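PDB 6VC6: 6-phospho-alpha-glucosidase from Merdibacter massiliensis, which probably hydrolyses 6-phospho-alpha-glucosides, releasing glucose 6-phosphate, by the NAD- and manganese-dependent chemistry known for family 4 glycosidases. Local coordinates for residues L167-Q172 against I324-A329; N139-N144 against N366-M371; G104-E109 against S275-D280. All blocks are in the same frame, centred on the assembly; numbering follows the deposited sequence.

Contact 1 (L167-Q172 against I324-A329). With MN (manganese (II) ion), chain E; NAD (nicotinamide-adenine-dinucleotide), chain G; G6P (6-O-phosphono-alpha-D-glucopyranose), chain F.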
loop_
_atom_site.group_PDB
_atom_site.type_symbol
_atom_site.label_atom_id
_atom_site.label_comp_id
_atom_site.label_asym_id
_atom_site.label_seq_id
_atom_site.Cartn_x
_atom_site.Cartn_y
_atom_site.Cartn_z
ATOM N N LEU A 167 -2.526 -10.058 -6.700
ATOM C CA LEU A 167 -2.508 -8.672 -7.151
ATOM C C LEU A 167 -2.166 -7.765 -5.979
ATOM O O LEU A 167 -2.857 -7.781 -4.955
ATOM C CB LEU A 167 -3.854 -8.272 -7.763
ATOM C CG LEU A 167 -3.902 -6.868 -8.368
ATOM C CD1 LEU A 167 -2.786 -6.688 -9.388
ATOM C CD2 LEU A 167 -5.258 -6.594 -8.998
ATOM N N ASN A 168 -1.106 -6.977 -6.133
ATOM C CA ASN A 168 -0.723 -5.964 -5.158
ATOM C C ASN A 168 -1.228 -4.606 -5.629
ATOM O O ASN A 168 -1.056 -4.249 -6.801
ATOM C CB ASN A 168 0.795 -5.933 -4.971
ATOM C CG ASN A 168 1.358 -7.275 -4.541
ATOM O OD1 ASN A 168 1.359 -7.608 -3.356
ATOM N ND2 ASN A 168 1.843 -8.051 -5.504
ATOM N N ILE A 169 -1.858 -3.857 -4.721
ATOM C CA ILE A 169 -2.463 -2.574 -5.052
ATOM C C ILE A 169 -2.098 -1.541 -3.992
ATOM O O ILE A 169 -1.722 -1.872 -2.866
ATOM C CB ILE A 169 -4.000 -2.666 -5.193
ATOM C CG1 ILE A 169 -4.640 -3.053 -3.858
ATOM C CG2 ILE A 169 -4.385 -3.660 -6.283
ATOM C CD1 ILE A 169 -6.049 -3.587 -3.991
ATOM N N CYS A 170 -2.224 -0.273 -4.378
ATOM C CA CYS A 170 -1.980 0.863 -3.501
ATOM C C CYS A 170 -3.023 1.932 -3.780
ATOM O O CYS A 170 -3.406 2.141 -4.935
ATOM C CB CYS A 170 -0.579 1.446 -3.711
ATOM S SG CYS A 170 -0.250 2.981 -2.820
ATOM N N ASP A 171 -3.471 2.612 -2.725
ATOM C CA ASP A 171 -4.532 3.601 -2.856
ATOM C C ASP A 171 -4.009 5.018 -3.055
ATOM O O ASP A 171 -4.816 5.947 -3.158
ATOM C CB ASP A 171 -5.468 3.556 -1.641
ATOM C CG ASP A 171 -4.769 3.884 -0.339
ATOM O OD1 ASP A 171 -5.466 3.934 0.697
ATOM O OD2 ASP A 171 -3.538 4.078 -0.334
ATOM N N GLN A 172 -2.687 5.204 -3.135
ATOM C CA GLN A 172 -2.149 6.551 -3.312
ATOM C C GLN A 172 -2.495 7.141 -4.675
ATOM O O GLN A 172 -2.904 8.314 -4.724
ATOM C CB GLN A 172 -0.640 6.544 -3.055
ATOM C CG GLN A 172 0.082 7.790 -3.540
ATOM C CD GLN A 172 -0.094 8.973 -2.607
ATOM O OE1 GLN A 172 0.303 10.092 -2.928
ATOM N NE2 GLN A 172 -0.688 8.730 -1.444
ATOM N N ILE A 324 -12.637 -3.366 -2.392
ATOM C CA ILE A 324 -13.900 -4.015 -2.729
ATOM C C ILE A 324 -14.239 -3.786 -4.195
ATOM O O ILE A 324 -14.685 -4.704 -4.893
ATOM C CB ILE A 324 -15.029 -3.523 -1.806
ATOM C CG1 ILE A 324 -14.731 -3.885 -0.350
ATOM C CG2 ILE A 324 -16.362 -4.126 -2.232
ATOM C CD1 ILE A 324 -15.704 -3.274 0.629
ATOM N N LYS A 325 -14.028 -2.562 -4.687
ATOM C CA LYS A 325 -14.282 -2.279 -6.096
ATOM C C LYS A 325 -13.352 -3.085 -6.992
ATOM O O LYS A 325 -13.745 -3.506 -8.087
ATOM C CB LYS A 325 -14.130 -0.781 -6.370
ATOM C CG LYS A 325 -15.181 0.089 -5.699
ATOM C CD LYS A 325 -16.479 0.107 -6.488
ATOM C CE LYS A 325 -17.548 0.908 -5.762
ATOM N NZ LYS A 325 -17.031 2.224 -5.293
ATOM N N VAL A 326 -12.114 -3.308 -6.546
ATOM C CA VAL A 326 -11.200 -4.169 -7.294
ATOM C C VAL A 326 -11.732 -5.595 -7.330
ATOM O O VAL A 326 -11.685 -6.268 -8.368
ATOM C CB VAL A 326 -9.785 -4.102 -6.688
ATOM C CG1 VAL A 326 -8.926 -5.247 -7.201
ATOM C CG2 VAL A 326 -9.133 -2.767 -7.010
ATOM N N ALA A 327 -12.258 -6.076 -6.200
ATOM C CA ALA A 327 -12.848 -7.410 -6.168
ATOM C C ALA A 327 -14.084 -7.489 -7.055
ATOM O O ALA A 327 -14.347 -8.528 -7.671
ATOM C CB ALA A 327 -13.191 -7.800 -4.730
ATOM N N GLU A 328 -14.855 -6.401 -7.131
ATOM C CA GLU A 328 -16.020 -6.375 -8.012
ATOM C C GLU A 328 -15.601 -6.459 -9.474
ATOM O O GLU A 328 -16.166 -7.241 -10.248
ATOM C CB GLU A 328 -16.839 -5.109 -7.766
ATOM C CG GLU A 328 -17.548 -5.062 -6.426
ATOM C CD GLU A 328 -18.269 -3.748 -6.205
ATOM O OE1 GLU A 328 -18.453 -3.357 -5.033
ATOM O OE2 GLU A 328 -18.649 -3.104 -7.205
ATOM N N ALA A 329 -14.612 -5.653 -9.870
ATOM C CA ALA A 329 -14.135 -5.681 -11.249
ATOM C C ALA A 329 -13.580 -7.048 -11.622
ATOM O O ALA A 329 -13.716 -7.480 -12.771
ATOM C CB ALA A 329 -13.074 -4.601 -11.459
HETATM MN MN MN E . 0.484 2.666 -0.795
HETATM P PA NAD G . -1.958 -2.554 12.238
HETATM O O1A NAD G . -3.064 -1.740 12.867
HETATM O O2A NAD G . -0.746 -2.934 13.053
HETATM O O5B NAD G . -2.597 -3.901 11.637
HETATM C C5B NAD G . -1.765 -5.001 11.283
HETATM C C4B NAD G . -2.452 -6.300 11.669
HETATM O O4B NAD G . -1.866 -7.391 10.955
HETATM C C3B NAD G . -2.273 -6.578 13.153
HETATM O O3B NAD G . -3.545 -6.850 13.744
HETATM C C2B NAD G . -1.407 -7.817 13.223
HETATM O O2B NAD G . -1.843 -8.679 14.277
HETATM C C1B NAD G . -1.613 -8.462 11.864
HETATM N N9A NAD G . -0.434 -9.261 11.447
HETATM C C8A NAD G . 0.863 -8.922 11.577
HETATM N N7A NAD G . 1.671 -9.902 11.093
HETATM C C5A NAD G . 0.880 -10.895 10.647
HETATM C C6A NAD G . 1.075 -12.223 10.017
HETATM N N6A NAD G . 2.315 -12.702 9.757
HETATM N N1A NAD G . -0.028 -12.942 9.709
HETATM C C2A NAD G . -1.269 -12.482 9.960
HETATM N N3A NAD G . -1.518 -11.290 10.528
HETATM C C4A NAD G . -0.505 -10.469 10.889
HETATM O O3 NAD G . -1.454 -1.816 10.899
HETATM P PN NAD G . -2.366 -0.771 10.087
HETATM O O1N NAD G . -1.869 0.624 10.382
HETATM O O2N NAD G . -3.825 -1.121 10.267
HETATM O O5D NAD G . -1.936 -1.148 8.585
HETATM C C5D NAD G . -2.491 -2.297 7.948
HETATM C C4D NAD G . -1.674 -2.591 6.698
HETATM O O4D NAD G . -2.284 -1.978 5.560
HETATM C C3D NAD G . -0.275 -2.007 6.825
HETATM O O3D NAD G . 0.679 -2.993 6.422
HETATM C C2D NAD G . -0.243 -0.870 5.830
HETATM O O2D NAD G . 1.055 -0.722 5.254
HETATM C C1D NAD G . -1.260 -1.332 4.804
HETATM N N1N NAD G . -1.776 -0.233 3.991
HETATM C C2N NAD G . -1.459 -0.242 2.695
HETATM C C3N NAD G . -1.901 0.754 1.843
HETATM C C7N NAD G . -1.511 0.696 0.397
HETATM O O7N NAD G . -1.684 1.673 -0.311
HETATM N N7N NAD G . -0.972 -0.430 -0.071
HETATM C C4N NAD G . -2.698 1.773 2.348
HETATM C C5N NAD G . -3.013 1.764 3.703
HETATM C C6N NAD G . -2.540 0.735 4.513
HETATM C C1 G6P F . -0.403 6.175 1.893
HETATM C C2 G6P F . 0.032 4.882 1.190
HETATM C C3 G6P F . 0.086 3.662 2.092
HETATM C C4 G6P F . 0.686 4.061 3.421
HETATM C C5 G6P F . -0.306 4.983 4.104
HETATM C C6 G6P F . 0.299 5.509 5.399
HETATM O O1 G6P F . -1.545 6.722 1.220
HETATM O O2 G6P F . -0.858 4.616 0.098
HETATM O O3 G6P F . 0.869 2.625 1.494
HETATM O O4 G6P F . 0.896 2.893 4.218
HETATM O O5 G6P F . -0.657 6.124 3.312
HETATM O O6 G6P F . -0.756 5.855 6.290
HETATM P P G6P F . -0.451 6.148 7.841
HETATM O O1P G6P F . -0.441 4.766 8.451
HETATM O O2P G6P F . 0.893 6.840 7.839
HETATM O O3P G6P F . -1.593 7.036 8.273
#

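Contact 2 (N139-N144 against N366-M371)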
loop_
_atom_site.group_PDB
_atom_site.type_symbol
_atom_site.label_atom_id
_atom_site.label_comp_id
_atom_site.label_asym_id
_atom_site.label_seq_id
_atom_site.Cartn_x
_atom_site.Cartn_y
_atom_site.Cartn_z
ATOM N N ASN A 139 -6.982 -21.506 -5.880
ATOM C CA ASN A 139 -7.507 -20.601 -6.891
ATOM C C ASN A 139 -8.147 -19.301 -6.393
ATOM O O ASN A 139 -8.734 -18.569 -7.172
ATOM C CB ASN A 139 -8.435 -21.355 -7.836
ATOM C CG ASN A 139 -7.859 -22.691 -8.261
ATOM O OD1 ASN A 139 -6.787 -22.751 -8.860
ATOM N ND2 ASN A 139 -8.557 -23.770 -7.931
ATOM N N ALA A 140 -8.048 -19.018 -5.102
ATOM C CA ALA A 140 -8.623 -17.791 -4.574
ATOM C C ALA A 140 -7.831 -16.587 -5.067
ATOM O O ALA A 140 -6.606 -16.644 -5.207
ATOM C CB ALA A 140 -8.635 -17.820 -3.046
ATOM N N TRP A 141 -8.538 -15.495 -5.343
ATOM C CA TRP A 141 -7.889 -14.251 -5.737
ATOM C C TRP A 141 -7.343 -13.558 -4.495
ATOM O O TRP A 141 -8.095 -13.264 -3.559
ATOM C CB TRP A 141 -8.866 -13.343 -6.479
ATOM C CG TRP A 141 -8.696 -13.371 -7.968
ATOM C CD1 TRP A 141 -9.513 -13.980 -8.874
ATOM C CD2 TRP A 141 -7.639 -12.765 -8.723
ATOM N NE1 TRP A 141 -9.033 -13.790 -10.147
ATOM C CE2 TRP A 141 -7.883 -13.048 -10.082
ATOM C CE3 TRP A 141 -6.511 -12.012 -8.383
ATOM C CZ2 TRP A 141 -7.041 -12.604 -11.100
ATOM C CZ3 TRP A 141 -5.676 -11.572 -9.396
ATOM C CH2 TRP A 141 -5.946 -11.870 -10.737
ATOM N N ILE A 142 -6.041 -13.301 -4.484
ATOM C CA ILE A 142 -5.369 -12.682 -3.349
ATOM C C ILE A 142 -5.137 -11.215 -3.684
ATOM O O ILE A 142 -4.318 -10.885 -4.549
ATOM C CB ILE A 142 -4.055 -13.398 -3.011
ATOM C CG1 ILE A 142 -4.342 -14.789 -2.441
ATOM C CG2 ILE A 142 -3.236 -12.577 -2.033
ATOM C CD1 ILE A 142 -3.107 -15.640 -2.246
ATOM N N LEU A 143 -5.868 -10.333 -3.007
ATOM C CA LEU A 143 -5.705 -8.891 -3.145
ATOM C C LEU A 143 -4.939 -8.382 -1.932
ATOM O O LEU A 143 -5.409 -8.519 -0.797
ATOM C CB LEU A 143 -7.061 -8.195 -3.265
ATOM C CG LEU A 143 -8.050 -8.793 -4.269
ATOM C CD1 LEU A 143 -9.284 -7.914 -4.398
ATOM C CD2 LEU A 143 -7.389 -8.993 -5.624
ATOM N N ASN A 144 -3.769 -7.797 -2.167
ATOM C CA ASN A 144 -2.831 -7.473 -1.100
ATOM C C ASN A 144 -2.672 -5.965 -0.963
ATOM O O ASN A 144 -2.312 -5.282 -1.929
ATOM C CB ASN A 144 -1.472 -8.124 -1.358
ATOM C CG ASN A 144 -0.449 -7.758 -0.305
ATOM O OD1 ASN A 144 -0.667 -7.980 0.886
ATOM N ND2 ASN A 144 0.671 -7.192 -0.736
ATOM N N ASN A 366 -9.448 -12.497 -15.472
ATOM C CA ASN A 366 -8.149 -13.025 -15.859
ATOM C C ASN A 366 -6.996 -12.144 -15.398
ATOM O O ASN A 366 -5.868 -12.320 -15.870
ATOM C CB ASN A 366 -8.095 -13.218 -17.375
ATOM C CG ASN A 366 -9.181 -14.149 -17.880
ATOM O OD1 ASN A 366 -10.114 -13.722 -18.560
ATOM N ND2 ASN A 366 -9.066 -15.428 -17.544
ATOM N N GLY A 367 -7.251 -11.205 -14.493
ATOM C CA GLY A 367 -6.204 -10.390 -13.930
ATOM C C GLY A 367 -6.031 -9.067 -14.645
ATOM O O GLY A 367 -6.785 -8.718 -15.558
ATOM N N PRO A 368 -5.021 -8.303 -14.235
ATOM C CA PRO A 368 -4.798 -6.989 -14.846
ATOM C C PRO A 368 -4.271 -7.108 -16.267
ATOM O O PRO A 368 -3.475 -7.996 -16.587
ATOM C CB PRO A 368 -3.766 -6.338 -13.919
ATOM C CG PRO A 368 -3.061 -7.490 -13.282
ATOM C CD PRO A 368 -4.085 -8.572 -13.131
ATOM N N ARG A 369 -4.730 -6.198 -17.121
ATOM C CA ARG A 369 -4.291 -6.097 -18.509
ATOM C C ARG A 369 -3.618 -4.736 -18.658
ATOM O O ARG A 369 -4.291 -3.721 -18.865
ATOM C CB ARG A 369 -5.469 -6.258 -19.466
ATOM C CG ARG A 369 -5.175 -7.064 -20.722
ATOM C CD ARG A 369 -6.470 -7.421 -21.440
ATOM N NE ARG A 369 -6.296 -7.561 -22.882
ATOM C CZ ARG A 369 -7.291 -7.511 -23.762
ATOM N NH1 ARG A 369 -7.043 -7.650 -25.057
ATOM N NH2 ARG A 369 -8.536 -7.319 -23.348
ATOM N N ARG A 370 -2.293 -4.713 -18.544
ATOM C CA ARG A 370 -1.559 -3.458 -18.505
ATOM C C ARG A 370 -1.492 -2.815 -19.885
ATOM O O ARG A 370 -1.508 -3.491 -20.918
ATOM C CB ARG A 370 -0.146 -3.678 -17.963
ATOM C CG ARG A 370 0.777 -4.424 -18.910
ATOM C CD ARG A 370 1.928 -5.082 -18.166
ATOM N NE ARG A 370 2.920 -5.643 -19.081
ATOM C CZ ARG A 370 2.772 -6.792 -19.732
ATOM N NH1 ARG A 370 1.669 -7.513 -19.574
ATOM N NH2 ARG A 370 3.728 -7.223 -20.545
HETATM N N MSE A 371 -1.412 -1.488 -19.888
HETATM C CA MSE A 371 -1.309 -0.719 -21.120
HETATM C C MSE A 371 0.091 -0.159 -21.306
HETATM O O MSE A 371 0.711 0.320 -20.357
HETATM C CB MSE A 371 -2.330 0.408 -21.125
HETATM C CG MSE A 371 -3.622 0.000 -21.774
HETATM SE SE MSE A 371 -4.897 1.446 -21.871
HETATM C CE MSE A 371 -5.996 0.878 -20.380
#

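Contact 3 (G104-E109 against S275-D280). With G6P (6-O-phosphono-alpha-D-glucopyranose), chain F; NAD (nicotinamide-adenine-dinucleotide), chain G.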
loop_
_atom_site.group_PDB
_atom_site.type_symbol
_atom_site.label_atom_id
_atom_site.label_comp_id
_atom_site.label_asym_id
_atom_site.label_seq_id
_atom_site.Cartn_x
_atom_site.Cartn_y
_atom_site.Cartn_z
ATOM N N GLY A 104 20.453 10.037 11.229
ATOM C CA GLY A 104 20.662 11.059 10.224
ATOM C C GLY A 104 20.073 10.789 8.859
ATOM O O GLY A 104 20.547 11.371 7.876
ATOM N N ARG A 105 19.059 9.934 8.756
ATOM C CA ARG A 105 18.388 9.687 7.487
ATOM C C ARG A 105 16.883 9.681 7.713
ATOM O O ARG A 105 16.404 9.583 8.845
ATOM C CB ARG A 105 18.839 8.366 6.848
ATOM C CG ARG A 105 20.280 8.369 6.353
ATOM C CD ARG A 105 20.499 9.420 5.273
ATOM N NE ARG A 105 21.823 9.308 4.663
ATOM C CZ ARG A 105 22.907 9.935 5.109
ATOM N NH1 ARG A 105 22.830 10.724 6.173
ATOM N NH2 ARG A 105 24.070 9.773 4.492
ATOM N N ILE A 106 16.139 9.792 6.609
ATOM C CA ILE A 106 14.684 9.830 6.691
ATOM C C ILE A 106 14.169 8.521 7.269
ATOM O O ILE A 106 14.597 7.431 6.868
ATOM C CB ILE A 106 14.076 10.106 5.306
ATOM C CG1 ILE A 106 14.390 11.535 4.856
ATOM C CG2 ILE A 106 12.571 9.871 5.321
ATOM C CD1 ILE A 106 13.895 11.854 3.461
ATOM N N GLY A 107 13.255 8.625 8.231
ATOM C CA GLY A 107 12.567 7.465 8.759
ATOM C C GLY A 107 11.122 7.440 8.309
ATOM O O GLY A 107 10.337 8.320 8.675
ATOM N N GLN A 108 10.755 6.442 7.508
ATOM C CA GLN A 108 9.424 6.395 6.923
ATOM C C GLN A 108 8.976 4.945 6.802
ATOM O O GLN A 108 9.791 4.019 6.810
ATOM C CB GLN A 108 9.393 7.096 5.560
ATOM C CG GLN A 108 8.071 7.768 5.232
ATOM C CD GLN A 108 7.123 6.845 4.498
ATOM O OE1 GLN A 108 7.552 5.908 3.824
ATOM N NE2 GLN A 108 5.826 7.100 4.627
ATOM N N GLU A 109 7.659 4.766 6.677
ATOM C CA GLU A 109 7.071 3.430 6.709
ATOM C C GLU A 109 7.552 2.573 5.542
ATOM O O GLU A 109 7.944 1.416 5.731
ATOM C CB GLU A 109 5.545 3.536 6.704
ATOM C CG GLU A 109 4.823 2.197 6.702
ATOM C CD GLU A 109 3.427 2.291 6.116
ATOM O OE1 GLU A 109 3.249 3.024 5.120
ATOM O OE2 GLU A 109 2.508 1.634 6.649
ATOM N N SER A 275 14.756 17.382 7.495
ATOM C CA SER A 275 14.897 18.534 8.377
ATOM C C SER A 275 13.634 18.826 9.177
ATOM O O SER A 275 13.715 19.491 10.214
ATOM C CB SER A 275 15.289 19.770 7.566
ATOM O OG SER A 275 14.248 20.149 6.684
ATOM N N HIS A 276 12.472 18.399 8.681
ATOM C CA HIS A 276 11.194 18.730 9.298
ATOM C C HIS A 276 10.527 17.523 9.951
ATOM O O HIS A 276 9.322 17.555 10.217
ATOM C CB HIS A 276 10.260 19.360 8.265
ATOM C CG HIS A 276 10.745 20.674 7.736
ATOM N ND1 HIS A 276 11.802 20.777 6.858
ATOM C CD2 HIS A 276 10.321 21.939 7.965
ATOM C CE1 HIS A 276 12.007 22.049 6.568
ATOM N NE2 HIS A 276 11.121 22.775 7.227
ATOM N N LEU A 277 11.285 16.464 10.219
ATOM C CA LEU A 277 10.763 15.266 10.862
ATOM C C LEU A 277 11.264 15.199 12.298
ATOM O O LEU A 277 12.469 15.314 12.546
ATOM C CB LEU A 277 11.176 14.006 10.096
ATOM C CG LEU A 277 10.420 13.732 8.794
ATOM C CD1 LEU A 277 10.980 12.503 8.091
ATOM C CD2 LEU A 277 8.929 13.577 9.051
ATOM N N ASN A 278 10.340 15.018 13.234
ATOM C CA ASN A 278 10.698 14.894 14.642
ATOM C C ASN A 278 11.265 13.504 14.904
ATOM O O ASN A 278 10.550 12.512 14.723
ATOM C CB ASN A 278 9.481 15.144 15.524
ATOM C CG ASN A 278 9.845 15.382 16.979
ATOM O OD1 ASN A 278 10.889 14.936 17.454
ATOM N ND2 ASN A 278 8.979 16.092 17.693
ATOM N N PRO A 279 12.526 13.384 15.330
ATOM C CA PRO A 279 13.105 12.046 15.533
ATOM C C PRO A 279 12.555 11.313 16.745
ATOM O O PRO A 279 12.688 10.085 16.813
ATOM C CB PRO A 279 14.607 12.328 15.694
ATOM C CG PRO A 279 14.803 13.760 15.256
ATOM C CD PRO A 279 13.514 14.451 15.547
ATOM N N ASP A 280 11.944 12.015 17.701
ATOM C CA ASP A 280 11.484 11.393 18.937
ATOM C C ASP A 280 9.976 11.184 18.988
ATOM O O ASP A 280 9.503 10.428 19.843
ATOM C CB ASP A 280 11.931 12.229 20.143
ATOM C CG ASP A 280 13.419 12.105 20.415
ATOM O OD1 ASP A 280 13.902 10.964 20.570
ATOM O OD2 ASP A 280 14.107 13.146 20.470
HETATM C C1 G6P F . -0.403 6.175 1.893
HETATM C C2 G6P F . 0.032 4.882 1.190
HETATM C C3 G6P F . 0.086 3.662 2.092
HETATM C C4 G6P F . 0.686 4.061 3.421
HETATM C C5 G6P F . -0.306 4.983 4.104
HETATM C C6 G6P F . 0.299 5.509 5.399
HETATM O O1 G6P F . -1.545 6.722 1.220
HETATM O O2 G6P F . -0.858 4.616 0.098
HETATM O O3 G6P F . 0.869 2.625 1.494
HETATM O O4 G6P F . 0.896 2.893 4.218
HETATM O O5 G6P F . -0.657 6.124 3.312
HETATM O O6 G6P F . -0.756 5.855 6.290
HETATM P P G6P F . -0.451 6.148 7.841
HETATM O O1P G6P F . -0.441 4.766 8.451
HETATM O O2P G6P F . 0.893 6.840 7.839
HETATM O O3P G6P F . -1.593 7.036 8.273
HETATM P PA NAD G . -1.958 -2.554 12.238
HETATM O O1A NAD G . -3.064 -1.740 12.867
HETATM O O2A NAD G . -0.746 -2.934 13.053
HETATM O O5B NAD G . -2.597 -3.901 11.637
HETATM C C5B NAD G . -1.765 -5.001 11.283
HETATM C C4B NAD G . -2.452 -6.300 11.669
HETATM O O4B NAD G . -1.866 -7.391 10.955
HETATM C C3B NAD G . -2.273 -6.578 13.153
HETATM O O3B NAD G . -3.545 -6.850 13.744
HETATM C C2B NAD G . -1.407 -7.817 13.223
HETATM O O2B NAD G . -1.843 -8.679 14.277
HETATM C C1B NAD G . -1.613 -8.462 11.864
HETATM N N9A NAD G . -0.434 -9.261 11.447
HETATM C C8A NAD G . 0.863 -8.922 11.577
HETATM N N7A NAD G . 1.671 -9.902 11.093
HETATM C C5A NAD G . 0.880 -10.895 10.647
HETATM C C6A NAD G . 1.075 -12.223 10.017
HETATM N N6A NAD G . 2.315 -12.702 9.757
HETATM N N1A NAD G . -0.028 -12.942 9.709
HETATM C C2A NAD G . -1.269 -12.482 9.960
HETATM N N3A NAD G . -1.518 -11.290 10.528
HETATM C C4A NAD G . -0.505 -10.469 10.889
HETATM O O3 NAD G . -1.454 -1.816 10.899
HETATM P PN NAD G . -2.366 -0.771 10.087
HETATM O O1N NAD G . -1.869 0.624 10.382
HETATM O O2N NAD G . -3.825 -1.121 10.267
HETATM O O5D NAD G . -1.936 -1.148 8.585
HETATM C C5D NAD G . -2.491 -2.297 7.948
HETATM C C4D NAD G . -1.674 -2.591 6.698
HETATM O O4D NAD G . -2.284 -1.978 5.560
HETATM C C3D NAD G . -0.275 -2.007 6.825
HETATM O O3D NAD G . 0.679 -2.993 6.422
HETATM C C2D NAD G . -0.243 -0.870 5.830
HETATM O O2D NAD G . 1.055 -0.722 5.254
HETATM C C1D NAD G . -1.260 -1.332 4.804
HETATM N N1N NAD G . -1.776 -0.233 3.991
HETATM C C2N NAD G . -1.459 -0.242 2.695
HETATM C C3N NAD G . -1.901 0.754 1.843
HETATM C C7N NAD G . -1.511 0.696 0.397
HETATM O O7N NAD G . -1.684 1.673 -0.311
HETATM N N7N NAD G . -0.972 -0.430 -0.071
HETATM C C4N NAD G . -2.698 1.773 2.348
HETATM C C5N NAD G . -3.013 1.764 3.703
HETATM C C6N NAD G . -2.540 0.735 4.513
#

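Contact 1 (L167-Q172 against I324-A329)
A helix laid on one face of the central sheet brings Val326, on helix 318-331, against Leu167 and Ile169 of strand 166-169. Both strand residues start out toward the helix from their backbones, and the two methyls of Val326 divide the work: CG1 meets Leu167 CD2 at 4.3 Å, and CG2 meets Ile169 CD1 at 4.4 Å. Single methyls touch, with the Ile169 and Val326 CA atoms 9.2 Å apart, an ordinary spacing for an apolar helix-on-sheet layer. Leu363 and Val340, from strands 356-364 and 336-343, add to the same buried layer. The strand is the sixth in the 3-2-1-4-5-6 order of a Rossmann fold, which places cofactors at the C-terminal ends of its parallel strands, and here the chain passes from apolar packing to ligand binding within one residue. Ile169 O takes a weak hydrogen bond from the carboxamide N7N of NAD. With chi1 at 173°, which sets SG opposite the backbone N, Cys170 binds manganese through SG at 2.2 Å; SG also accepts a nearly straight capping bond from Gln172 N (3.3 Å, 167°) at the start of helix 172-184. His200, O2 and O3 of the sugar phosphate and O7N of NAD complete the metal site. The backbone N-H of Asp171 grips that same O7N (N to O7N 3.1 Å), while its carboxylate puts OD2 2.8 Å from O2 of the sugar and gives OD1 to a hydrogen bond with His319. An alanine at Asp171 would keep the backbone N-H bond to O7N but would probably deprive His319 of its partner and the sugar's O2 of the carboxylate beside it. Gln172 bends at chi2, bringing NE2 to within 3.4 Å of O1 of the sugar.

Contact 2 (N139-N144 against N366-M371)
Strands 141-144 and 367-370 come nearest at Trp141 and Gly367, whose CA atoms stand 9.2 Å apart, too far for backbone pairing. Between them in the order of the sheet lie strands 166-169, 336-343 and 356-364. The contact is made by the Trp141 side chain, which reaches the backbone of Gly367. Gly367 has the positive phi of 95° with an extended psi, a conformation in which a CB would be jammed against the carbonyl oxygen of Asn366 and would also clash with Pro368 CD. The Trp141 indole comes up to this bare backbone with the far end of its six-membered ring: CH2 lies 3.5 Å from Gly367 CA, and CZ2 is 3.7 Å from Gly367 N. Gly367 CA is approached obliquely. At the ring's edge, close to its plane, Asn366 C sits 4.3 Å from Trp141 CZ2. Pro368 adds a looser apolar touch, its CD 4.5 Å from Trp141 CH2. With chi1 at -101°, the indole is rotated off the usual staggered positions, which suggests that its surroundings fix the ring's direction. One of those surroundings is polar, since NE1 gives a weak hydrogen bond to Ile365 O, just before the segment. Beyond the contact, Trp141 also packs on Ile330 of helix 318-331, while Pro368 rests on Val340 and Val342 of strand 336-343. The backbone of Trp141 is meanwhile held by hydrogen bonds with the backbones of Asp79 and of Ile81 in the neighbouring strand 80-83. The contact thus ties a central parallel strand of the Rossmann-type sheet to its antiparallel extension, whose outermost strand, 367-370, follows 356-364 through the tight turn of a beta-hairpin.

Contact 3 (G104-E109 against S275-D280)
Leu277 reaches from the loop 275-280 toward Ile106 in the loop 104-109. Its CB leaves the backbone in the direction of the facing loop, and with CG anti to the carbonyl carbon (chi1 -76°) the branch is carried on the same way. At the tip, CD1 meets CG2 of Ile106 at 4.1 Å, and the backbone carbonyl Gly107 O lies 4.3 Å from that same CD1. The two aliphatic chains cross obliquely, touching methyl to methyl. Leu101 of helix 89-102 also packs on Leu277, while Phe274 and Lys273 touch Ile106 from helix 270-275. Beyond Leu277 the chain folds into an Asx turn: Asn278 OD1 accepts from Asp280 N at 3.1 Å, the donor standing above the plane of the side-chain carbonyl. The other loop starts at Gly104, the C-prime residue of the Schellman motif that ends helix 89-102, and runs inward to Glu109. There OE1 accepts from O4 of the sugar phosphate at 2.5 Å, and OE2 takes the ribose hydroxyl O2D of NAD at 3.1 Å. Arg86 forms a salt bridge with OE2. The contact thus joins two loops, one of which runs on to Glu109 in the joint sugar and cofactor pocket of this family 4 glycosidase.

Contacts 1 and 2 adjoin, their centres about 9 Å apart, and share the central sheet. Strands 141-144 and 166-169 are neighbours in it: Leu167 N lies 2.9 Å from Ile142 O, and Asn144 ND2 probably donates to Asn168 OD1. On the helix-covered face, Leu143 CD1 packs 3.9 Å from Val326 CG1. Contact 3 stands apart, its centre about 30 Å from that of contact 1 and about 35 Å from that of contact 2, across the chain's centre from the latter. The ligands bring contacts 1 and 3 together: contact 1 meets them at the manganese and the carboxamide, contact 3 at the sugar's O4 and the ribose of NAD, although their nearest protein atoms remain about 9 Å apart.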